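Local coordinates for dipeptide transport protein DPPA (Bacillus subtilis, PDB 1HI9) that removes N-terminal residues from peptides that contain D-amino acids, as a zinc-dependent aminopeptidase whose ten subunits enclose a central chamber holding the active sites, at residues 43-47 against 71-75; 147-151 against 165-169; 217-223 against 245-251. The contacts are given in a common frame with arbitrary orientation. Numbering follows the deposited sequence.

Contact 1: 43-47 against 71-75; sequences IAEAF and LHPEA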
loop_
_atom_site.group_PDB
_atom_site.type_symbol
_atom_site.label_atom_id
_atom_site.label_comp_id
_atom_site.label_asym_id
_atom_site.label_seq_id
_atom_site.Cartn_x
_atom_site.Cartn_y
_atom_site.Cartn_z
ATOM N N ILE A 43 -42.835 -6.252 -1.443
ATOM C CA ILE A 43 -43.112 -7.497 -2.133
ATOM C C ILE A 43 -44.184 -8.294 -1.380
ATOM O O ILE A 43 -45.147 -8.763 -1.980
ATOM C CB ILE A 43 -41.836 -8.351 -2.252
ATOM C CG1 ILE A 43 -40.788 -7.593 -3.074
ATOM C CG2 ILE A 43 -42.150 -9.682 -2.926
ATOM C CD1 ILE A 43 -39.398 -8.222 -3.037
ATOM N N ALA A 44 -44.006 -8.437 -0.069
ATOM C CA ALA A 44 -44.945 -9.170 0.764
ATOM C C ALA A 44 -46.334 -8.585 0.633
ATOM O O ALA A 44 -47.307 -9.312 0.451
ATOM C CB ALA A 44 -44.506 -9.128 2.212
ATOM N N GLU A 45 -46.435 -7.265 0.715
ATOM C CA GLU A 45 -47.733 -6.626 0.608
ATOM C C GLU A 45 -48.273 -6.690 -0.809
ATOM O O GLU A 45 -49.482 -6.667 -1.019
ATOM C CB GLU A 45 -47.659 -5.174 1.080
ATOM C CG GLU A 45 -49.019 -4.507 1.175
ATOM C CD GLU A 45 -50.048 -5.403 1.850
ATOM O OE1 GLU A 45 -49.724 -5.995 2.906
ATOM O OE2 GLU A 45 -51.178 -5.508 1.328
ATOM N N ALA A 46 -47.381 -6.773 -1.787
ATOM C CA ALA A 46 -47.814 -6.852 -3.181
ATOM C C ALA A 46 -48.593 -8.141 -3.389
ATOM O O ALA A 46 -49.694 -8.131 -3.939
ATOM C CB ALA A 46 -46.610 -6.814 -4.117
ATOM N N PHE A 47 -47.999 -9.251 -2.959
ATOM C CA PHE A 47 -48.630 -10.558 -3.079
ATOM C C PHE A 47 -49.894 -10.591 -2.234
ATOM O O PHE A 47 -50.934 -11.077 -2.679
ATOM C CB PHE A 47 -47.673 -11.656 -2.613
ATOM C CG PHE A 47 -46.565 -11.945 -3.582
ATOM C CD1 PHE A 47 -45.238 -11.896 -3.178
ATOM C CD2 PHE A 47 -46.849 -12.292 -4.895
ATOM C CE1 PHE A 47 -44.210 -12.186 -4.067
ATOM C CE2 PHE A 47 -45.827 -12.583 -5.788
ATOM C CZ PHE A 47 -44.504 -12.530 -5.371
ATOM N N LEU A 71 -33.937 -12.118 -0.259
ATOM C CA LEU A 71 -35.089 -11.486 -0.881
ATOM C C LEU A 71 -36.273 -12.439 -0.794
ATOM O O LEU A 71 -36.085 -13.645 -0.653
ATOM C CB LEU A 71 -34.791 -11.161 -2.347
ATOM C CG LEU A 71 -35.783 -10.228 -3.039
ATOM C CD1 LEU A 71 -35.606 -8.815 -2.498
ATOM C CD2 LEU A 71 -35.572 -10.256 -4.544
ATOM N N HIS A 72 -37.486 -11.896 -0.870
ATOM C CA HIS A 72 -38.700 -12.707 -0.803
ATOM C C HIS A 72 -38.562 -13.807 -1.847
ATOM O O HIS A 72 -38.403 -13.531 -3.038
ATOM C CB HIS A 72 -39.933 -11.847 -1.090
ATOM C CG HIS A 72 -41.231 -12.495 -0.712
ATOM N ND1 HIS A 72 -41.679 -13.664 -1.290
ATOM C CD2 HIS A 72 -42.183 -12.129 0.184
ATOM C CE1 HIS A 72 -42.850 -13.989 -0.768
ATOM N NE2 HIS A 72 -43.179 -13.075 0.129
ATOM N N PRO A 73 -38.628 -15.074 -1.408
ATOM C CA PRO A 73 -38.503 -16.255 -2.266
ATOM C C PRO A 73 -39.464 -16.335 -3.448
ATOM O O PRO A 73 -39.132 -16.922 -4.476
ATOM C CB PRO A 73 -38.679 -17.411 -1.285
ATOM C CG PRO A 73 -39.611 -16.834 -0.262
ATOM C CD PRO A 73 -39.038 -15.459 -0.046
ATOM N N GLU A 74 -40.646 -15.745 -3.311
ATOM C CA GLU A 74 -41.620 -15.773 -4.391
ATOM C C GLU A 74 -41.448 -14.643 -5.401
ATOM O O GLU A 74 -42.259 -14.479 -6.320
ATOM C CB GLU A 74 -43.044 -15.754 -3.831
ATOM C CG GLU A 74 -43.485 -17.114 -3.313
ATOM C CD GLU A 74 -43.211 -18.216 -4.333
ATOM O OE1 GLU A 74 -43.720 -18.108 -5.478
ATOM O OE2 GLU A 74 -42.479 -19.176 -3.989
ATOM N N ALA A 75 -40.392 -13.859 -5.241
ATOM C CA ALA A 75 -40.150 -12.764 -6.163
ATOM C C ALA A 75 -39.039 -13.143 -7.124
ATOM O O ALA A 75 -38.217 -14.000 -6.818
ATOM C CB ALA A 75 -39.780 -11.499 -5.396
#

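Contact 2: 147-151 against 165-169; sequences PVLMV and IPNVT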
loop_
_atom_site.group_PDB
_atom_site.type_symbol
_atom_site.label_atom_id
_atom_site.label_comp_id
_atom_site.label_asym_id
_atom_site.label_seq_id
_atom_site.Cartn_x
_atom_site.Cartn_y
_atom_site.Cartn_z
ATOM N N PRO A 147 -48.459 2.429 -15.574
ATOM C CA PRO A 147 -48.468 3.540 -14.619
ATOM C C PRO A 147 -47.589 3.301 -13.390
ATOM O O PRO A 147 -47.441 2.171 -12.923
ATOM C CB PRO A 147 -49.940 3.650 -14.251
ATOM C CG PRO A 147 -50.370 2.198 -14.251
ATOM C CD PRO A 147 -49.715 1.656 -15.503
ATOM N N VAL A 148 -47.005 4.380 -12.881
ATOM C CA VAL A 148 -46.166 4.313 -11.702
ATOM C C VAL A 148 -47.122 4.480 -10.525
ATOM O O VAL A 148 -47.518 5.594 -10.177
ATOM C CB VAL A 148 -45.119 5.444 -11.697
ATOM C CG1 VAL A 148 -44.321 5.414 -10.413
ATOM C CG2 VAL A 148 -44.200 5.301 -12.905
ATOM N N LEU A 149 -47.498 3.363 -9.919
ATOM C CA LEU A 149 -48.445 3.369 -8.817
ATOM C C LEU A 149 -47.924 3.952 -7.519
ATOM O O LEU A 149 -48.653 4.634 -6.796
ATOM C CB LEU A 149 -48.942 1.946 -8.565
ATOM C CG LEU A 149 -49.528 1.243 -9.791
ATOM C CD1 LEU A 149 -50.066 -0.134 -9.390
ATOM C CD2 LEU A 149 -50.644 2.092 -10.387
ATOM N N MET A 150 -46.658 3.684 -7.222
ATOM C CA MET A 150 -46.064 4.149 -5.979
ATOM C C MET A 150 -44.588 4.505 -6.132
ATOM O O MET A 150 -43.880 3.936 -6.960
ATOM C CB MET A 150 -46.211 3.056 -4.922
ATOM C CG MET A 150 -45.834 3.464 -3.513
ATOM S SD MET A 150 -45.911 2.044 -2.418
ATOM C CE MET A 150 -44.372 2.209 -1.526
ATOM N N VAL A 151 -44.140 5.446 -5.312
ATOM C CA VAL A 151 -42.755 5.880 -5.299
ATOM C C VAL A 151 -42.369 6.089 -3.836
ATOM O O VAL A 151 -43.023 6.853 -3.129
ATOM C CB VAL A 151 -42.569 7.214 -6.075
ATOM C CG1 VAL A 151 -41.143 7.724 -5.914
ATOM C CG2 VAL A 151 -42.872 7.008 -7.557
ATOM N N ILE A 165 -46.402 12.870 -11.481
ATOM C CA ILE A 165 -47.439 11.868 -11.696
ATOM C C ILE A 165 -48.668 12.122 -10.820
ATOM O O ILE A 165 -48.633 11.935 -9.604
ATOM C CB ILE A 165 -46.909 10.462 -11.368
ATOM C CG1 ILE A 165 -45.586 10.222 -12.097
ATOM C CG2 ILE A 165 -47.947 9.412 -11.762
ATOM C CD1 ILE A 165 -44.878 8.943 -11.682
ATOM N N PRO A 166 -49.777 12.540 -11.435
ATOM C CA PRO A 166 -51.017 12.814 -10.699
ATOM C C PRO A 166 -51.575 11.606 -9.934
ATOM O O PRO A 166 -51.649 10.494 -10.467
ATOM C CB PRO A 166 -51.968 13.286 -11.796
ATOM C CG PRO A 166 -51.030 13.931 -12.806
ATOM C CD PRO A 166 -49.903 12.919 -12.853
ATOM N N ASN A 167 -51.973 11.839 -8.685
ATOM C CA ASN A 167 -52.548 10.807 -7.822
ATOM C C ASN A 167 -51.598 9.686 -7.427
ATOM O O ASN A 167 -52.016 8.698 -6.823
ATOM C CB ASN A 167 -53.790 10.185 -8.473
ATOM C CG ASN A 167 -54.772 11.225 -8.958
ATOM O OD1 ASN A 167 -55.188 12.098 -8.199
ATOM N ND2 ASN A 167 -55.141 11.144 -10.234
ATOM N N VAL A 168 -50.324 9.823 -7.762
ATOM C CA VAL A 168 -49.363 8.790 -7.418
ATOM C C VAL A 168 -49.263 8.671 -5.899
ATOM O O VAL A 168 -49.411 9.659 -5.181
ATOM C CB VAL A 168 -47.961 9.110 -7.988
ATOM C CG1 VAL A 168 -47.392 10.359 -7.324
ATOM C CG2 VAL A 168 -47.034 7.924 -7.774
ATOM N N THR A 169 -49.039 7.460 -5.406
ATOM C CA THR A 169 -48.903 7.250 -3.971
ATOM C C THR A 169 -47.415 7.324 -3.621
ATOM O O THR A 169 -46.578 6.708 -4.283
ATOM C CB THR A 169 -49.459 5.877 -3.547
ATOM O OG1 THR A 169 -50.877 5.856 -3.737
ATOM C CG2 THR A 169 -49.157 5.612 -2.082
#

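Contact 3: 217-223 against 245-251; sequences PVLSIEF and TTVQFQA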
loop_
_atom_site.group_PDB
_atom_site.type_symbol
_atom_site.label_atom_id
_atom_site.label_comp_id
_atom_site.label_asym_id
_atom_site.label_seq_id
_atom_site.Cartn_x
_atom_site.Cartn_y
_atom_site.Cartn_z
ATOM N N PRO A 217 -39.117 12.180 -28.701
ATOM C CA PRO A 217 -38.535 12.991 -27.635
ATOM C C PRO A 217 -37.132 13.511 -27.894
ATOM O O PRO A 217 -36.308 12.854 -28.524
ATOM C CB PRO A 217 -38.600 12.061 -26.426
ATOM C CG PRO A 217 -38.408 10.715 -27.032
ATOM C CD PRO A 217 -39.283 10.780 -28.265
ATOM N N VAL A 218 -36.888 14.718 -27.410
ATOM C CA VAL A 218 -35.589 15.339 -27.538
ATOM C C VAL A 218 -34.962 15.272 -26.154
ATOM O O VAL A 218 -35.457 15.875 -25.191
ATOM C CB VAL A 218 -35.694 16.815 -27.969
ATOM C CG1 VAL A 218 -34.325 17.469 -27.933
ATOM C CG2 VAL A 218 -36.280 16.906 -29.371
ATOM N N LEU A 219 -33.875 14.516 -26.058
ATOM C CA LEU A 219 -33.163 14.360 -24.808
ATOM C C LEU A 219 -32.138 15.466 -24.659
ATOM O O LEU A 219 -31.384 15.745 -25.583
ATOM C CB LEU A 219 -32.449 13.005 -24.774
ATOM C CG LEU A 219 -31.516 12.757 -23.576
ATOM C CD1 LEU A 219 -32.307 12.883 -22.283
ATOM C CD2 LEU A 219 -30.881 11.363 -23.680
ATOM N N SER A 220 -32.132 16.112 -23.504
ATOM C CA SER A 220 -31.169 17.166 -23.229
ATOM C C SER A 220 -30.511 16.826 -21.899
ATOM O O SER A 220 -31.185 16.468 -20.930
ATOM C CB SER A 220 -31.851 18.539 -23.139
ATOM O OG SER A 220 -32.143 19.052 -24.424
ATOM N N ILE A 221 -29.190 16.917 -21.868
ATOM C CA ILE A 221 -28.455 16.636 -20.655
ATOM C C ILE A 221 -27.519 17.787 -20.382
ATOM O O ILE A 221 -26.678 18.121 -21.210
ATOM C CB ILE A 221 -27.602 15.356 -20.775
ATOM C CG1 ILE A 221 -28.473 14.186 -21.222
ATOM C CG2 ILE A 221 -26.932 15.054 -19.431
ATOM C CD1 ILE A 221 -27.721 12.923 -21.445
ATOM N N GLU A 222 -27.684 18.414 -19.228
ATOM C CA GLU A 222 -26.808 19.507 -18.851
ATOM C C GLU A 222 -25.785 18.906 -17.893
ATOM O O GLU A 222 -26.151 18.369 -16.845
ATOM C CB GLU A 222 -27.594 20.601 -18.146
ATOM C CG GLU A 222 -26.767 21.836 -17.857
ATOM C CD GLU A 222 -27.550 22.898 -17.102
ATOM O OE1 GLU A 222 -28.633 23.301 -17.576
ATOM O OE2 GLU A 222 -27.078 23.324 -16.033
ATOM N N PHE A 223 -24.508 18.987 -18.255
ATOM C CA PHE A 223 -23.439 18.445 -17.422
ATOM C C PHE A 223 -22.816 19.518 -16.535
ATOM O O PHE A 223 -22.983 20.717 -16.773
ATOM C CB PHE A 223 -22.363 17.802 -18.307
ATOM C CG PHE A 223 -22.863 16.632 -19.106
ATOM C CD1 PHE A 223 -23.298 16.802 -20.418
ATOM C CD2 PHE A 223 -22.929 15.359 -18.533
ATOM C CE1 PHE A 223 -23.795 15.721 -21.154
ATOM C CE2 PHE A 223 -23.428 14.265 -19.256
ATOM C CZ PHE A 223 -23.863 14.443 -20.574
ATOM N N THR A 245 -23.367 23.806 -21.319
ATOM C CA THR A 245 -22.703 22.529 -21.120
ATOM C C THR A 245 -23.766 21.466 -21.336
ATOM O O THR A 245 -23.687 20.353 -20.804
ATOM C CB THR A 245 -22.154 22.396 -19.698
ATOM O OG1 THR A 245 -23.237 22.494 -18.765
ATOM C CG2 THR A 245 -21.132 23.484 -19.422
ATOM N N THR A 246 -24.763 21.827 -22.134
ATOM C CA THR A 246 -25.876 20.945 -22.439
ATOM C C THR A 246 -25.707 20.309 -23.813
ATOM O O THR A 246 -25.349 20.984 -24.779
ATOM C CB THR A 246 -27.200 21.734 -22.417
ATOM O OG1 THR A 246 -27.287 22.473 -21.191
ATOM C CG2 THR A 246 -28.382 20.801 -22.511
ATOM N N VAL A 247 -25.960 19.003 -23.885
ATOM C CA VAL A 247 -25.856 18.258 -25.131
ATOM C C VAL A 247 -27.239 17.705 -25.447
ATOM O O VAL A 247 -27.915 17.188 -24.563
ATOM C CB VAL A 247 -24.850 17.102 -25.008
ATOM C CG1 VAL A 247 -24.698 16.396 -26.346
ATOM C CG2 VAL A 247 -23.510 17.638 -24.517
ATOM N N GLN A 248 -27.665 17.834 -26.700
ATOM C CA GLN A 248 -28.986 17.362 -27.086
ATOM C C GLN A 248 -28.933 16.198 -28.070
ATOM O O GLN A 248 -27.984 16.045 -28.841
ATOM C CB GLN A 248 -29.804 18.502 -27.696
ATOM C CG GLN A 248 -29.865 19.745 -26.835
ATOM C CD GLN A 248 -30.907 20.727 -27.323
ATOM O OE1 GLN A 248 -30.982 21.018 -28.518
ATOM N NE2 GLN A 248 -31.722 21.245 -26.397
ATOM N N PHE A 249 -29.975 15.382 -28.033
ATOM C CA PHE A 249 -30.076 14.229 -28.900
ATOM C C PHE A 249 -31.533 13.987 -29.294
ATOM O O PHE A 249 -32.375 13.719 -28.433
ATOM C CB PHE A 249 -29.534 12.991 -28.179
ATOM C CG PHE A 249 -29.712 11.713 -28.950
ATOM C CD1 PHE A 249 -28.875 11.409 -30.022
ATOM C CD2 PHE A 249 -30.760 10.848 -28.650
ATOM C CE1 PHE A 249 -29.080 10.269 -30.779
ATOM C CE2 PHE A 249 -30.971 9.705 -29.403
ATOM C CZ PHE A 249 -30.131 9.414 -30.473
ATOM N N GLN A 250 -31.822 14.084 -30.592
ATOM C CA GLN A 250 -33.170 13.848 -31.098
ATOM C C GLN A 250 -33.316 12.335 -31.245
ATOM O O GLN A 250 -32.592 11.705 -32.018
ATOM C CB GLN A 250 -33.362 14.539 -32.454
ATOM C CG GLN A 250 -34.645 14.155 -33.186
ATOM C CD GLN A 250 -35.915 14.559 -32.448
ATOM O OE1 GLN A 250 -36.274 15.732 -32.385
ATOM N NE2 GLN A 250 -36.599 13.574 -31.877
ATOM N N ALA A 251 -34.237 11.755 -30.482
ATOM C CA ALA A 251 -34.467 10.312 -30.497
ATOM C C ALA A 251 -35.700 9.930 -31.306
ATOM O O ALA A 251 -36.573 10.761 -31.548
ATOM C CB ALA A 251 -34.614 9.801 -29.069
#

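Contact 1: 43-47 against 71-75
Three side chains on one side of helix 28-48, Ile-43, Ala-44 and Phe-47, meet the loop at 71-75 without a single hydrogen bond passing between the two segments. Ile-43 takes the mt rotamer, which carries CD1 out to CD1 of Leu-71 at 3.9 Å; its other branch, CG2, lies 3.6 Å from CB of His-72 and 3.9 Å from CB of Ala-75. Phe-47, one helical turn on and also m at chi1, sets its ring against the type I beta turn that runs from His-72 to Ala-75. There its CZ sits 3.1 Å from the carbonyl O of Glu-74, a tight approach. His-72, with chi1 t, lays one ring face toward CD1 of Phe-47, which is 4.0 Å from His-72 CE1; the two planes are inclined at 47°, with centroids 5.2 Å apart. The imidazole is held by its own turn, since Glu-74 N donates to His-72 ND1 at 3.1 Å. Glu-74 starts toward the helix, but its mm chain leads the carboxylate away to a salt bridge with Lys-189 of a second subunit, so the turn also serves the decamer. Underneath, Ile-43 and Ala-75 both rest on Val-56 and Phe-47 on Val-54, which places the contact where the end of helix 28-48 and the lead-in to strand 76-80 meet over strand 53-58.

Contact 2: 147-151 against 165-169
Two backbone hydrogen bonds join these segments: Thr-169 N donates to Leu-149 O at 3.2 Å, and Val-151 N donates to Thr-169 O at 2.9 Å. Thr-169 thus bonds to the residues flanking Met-150, the usual parallel pattern, with Met-150 and Thr-169 as the bridged pair, their CA atoms 4.7 Å apart. The pair joins the two parallel strands of a beta-alpha-beta crossover: strand 148-152 leads through helix 155-162 to strand 169-176, its neighbour in the mixed sheet. A CA-H...O contact from Met-150 CA to Thr-169 O, 3.1 Å, reinforces the bridge.

Before the strand begins, the chain makes a type II turn from Ile-165 to Val-168, closed by Val-168 N to Ile-165 O at 3.3 Å. Asn-167 takes the positive phi, 66°, that the third position of such a turn requires, and its ND2 bonds to Lys-207 O. The turn brings Ile-165 back against the first strand, where its CD1 reaches CB of Val-148 at 3.5 Å. Both these side chains also touch Ala-138 of helix 133-143. Met-150 and Thr-169 point to the other side, where they pack on Ala-201 of helix 187-203, so the sheet is covered by helices on both faces here. Val-151 is about 9 Å, side chain to side chain, from the zinc ligands Asp-8 and His-104. Val-168, with chi1 at 66°, directs CG2 at the first strand, 3.4 Å from Val-148 O and 4.3 Å from Val-151 CG2.

Contact 3: 217-223 against 245-251
Every second residue of 217-223 is bonded to 245-251 through its backbone. Leu-219 N gives to Phe-249 O at 2.9 Å and Leu-219 O receives from Phe-249 N at 2.8 Å; Ile-221 and Val-247 repeat the exchange, with Ile-221 N to Val-247 O at 3.0 Å and Val-247 N to Ile-221 O at 2.9 Å. At one end Ala-251 N donates to Pro-217 O at 3.1 Å. At the other, Phe-223 N reaches Thr-245 O at 3.0 Å, and the Thr-245 hydroxyl takes over from the backbone, OG1 donating to Phe-223 O at 2.7 Å; OG1 also has a weak hydrogen bond with Arg-122 of a third subunit. Leu-219/Phe-249 and Ile-221/Val-247 are the hydrogen-bonded pairs of an antiparallel ladder, the strand segments running at 164° within the five-stranded sheet of this M55 peptidase. Val-218, Ser-220 and Glu-222 turn their backbone polar groups outward to strand 121-126 and Asn-127 just beyond it, while Gln-248 pairs with Glu-239 on the far side. On the face of Ser-220, Gln-248 NE2 makes a weak bond to Ser-220 OG at 3.0 Å. Gln-250 NE2 is satisfied by Ala-251 O at 2.8 Å and by Arg-216 O, and Glu-222 OE2 by a salt bridge with Arg-122 of its own chain. The opposite face, with Leu-219 and Phe-249, is apolar and packs on Met-264 of helix 254-268.

In the fold
Contacts 1 and 2 belong to the same mixed sheet and its helices, with centres 20 Å apart; contact 3 joins two strands of the separate antiparallel sheet, its centre 38 Å from that of contact 1, across the centre of the chain. All touching residues of contact 2 are buried and no other subunit reaches its segments. Contact 1 is partly exposed and contact 3 mostly buried, yet both meet neighbouring subunits. The chemistry follows: packing without a hydrogen bond between the two segments brings helix and loop together in contact 1, two backbone hydrogen bonds open a parallel pairing in contact 2, and a long antiparallel ladder unites contact 3, with polar side chains on one face.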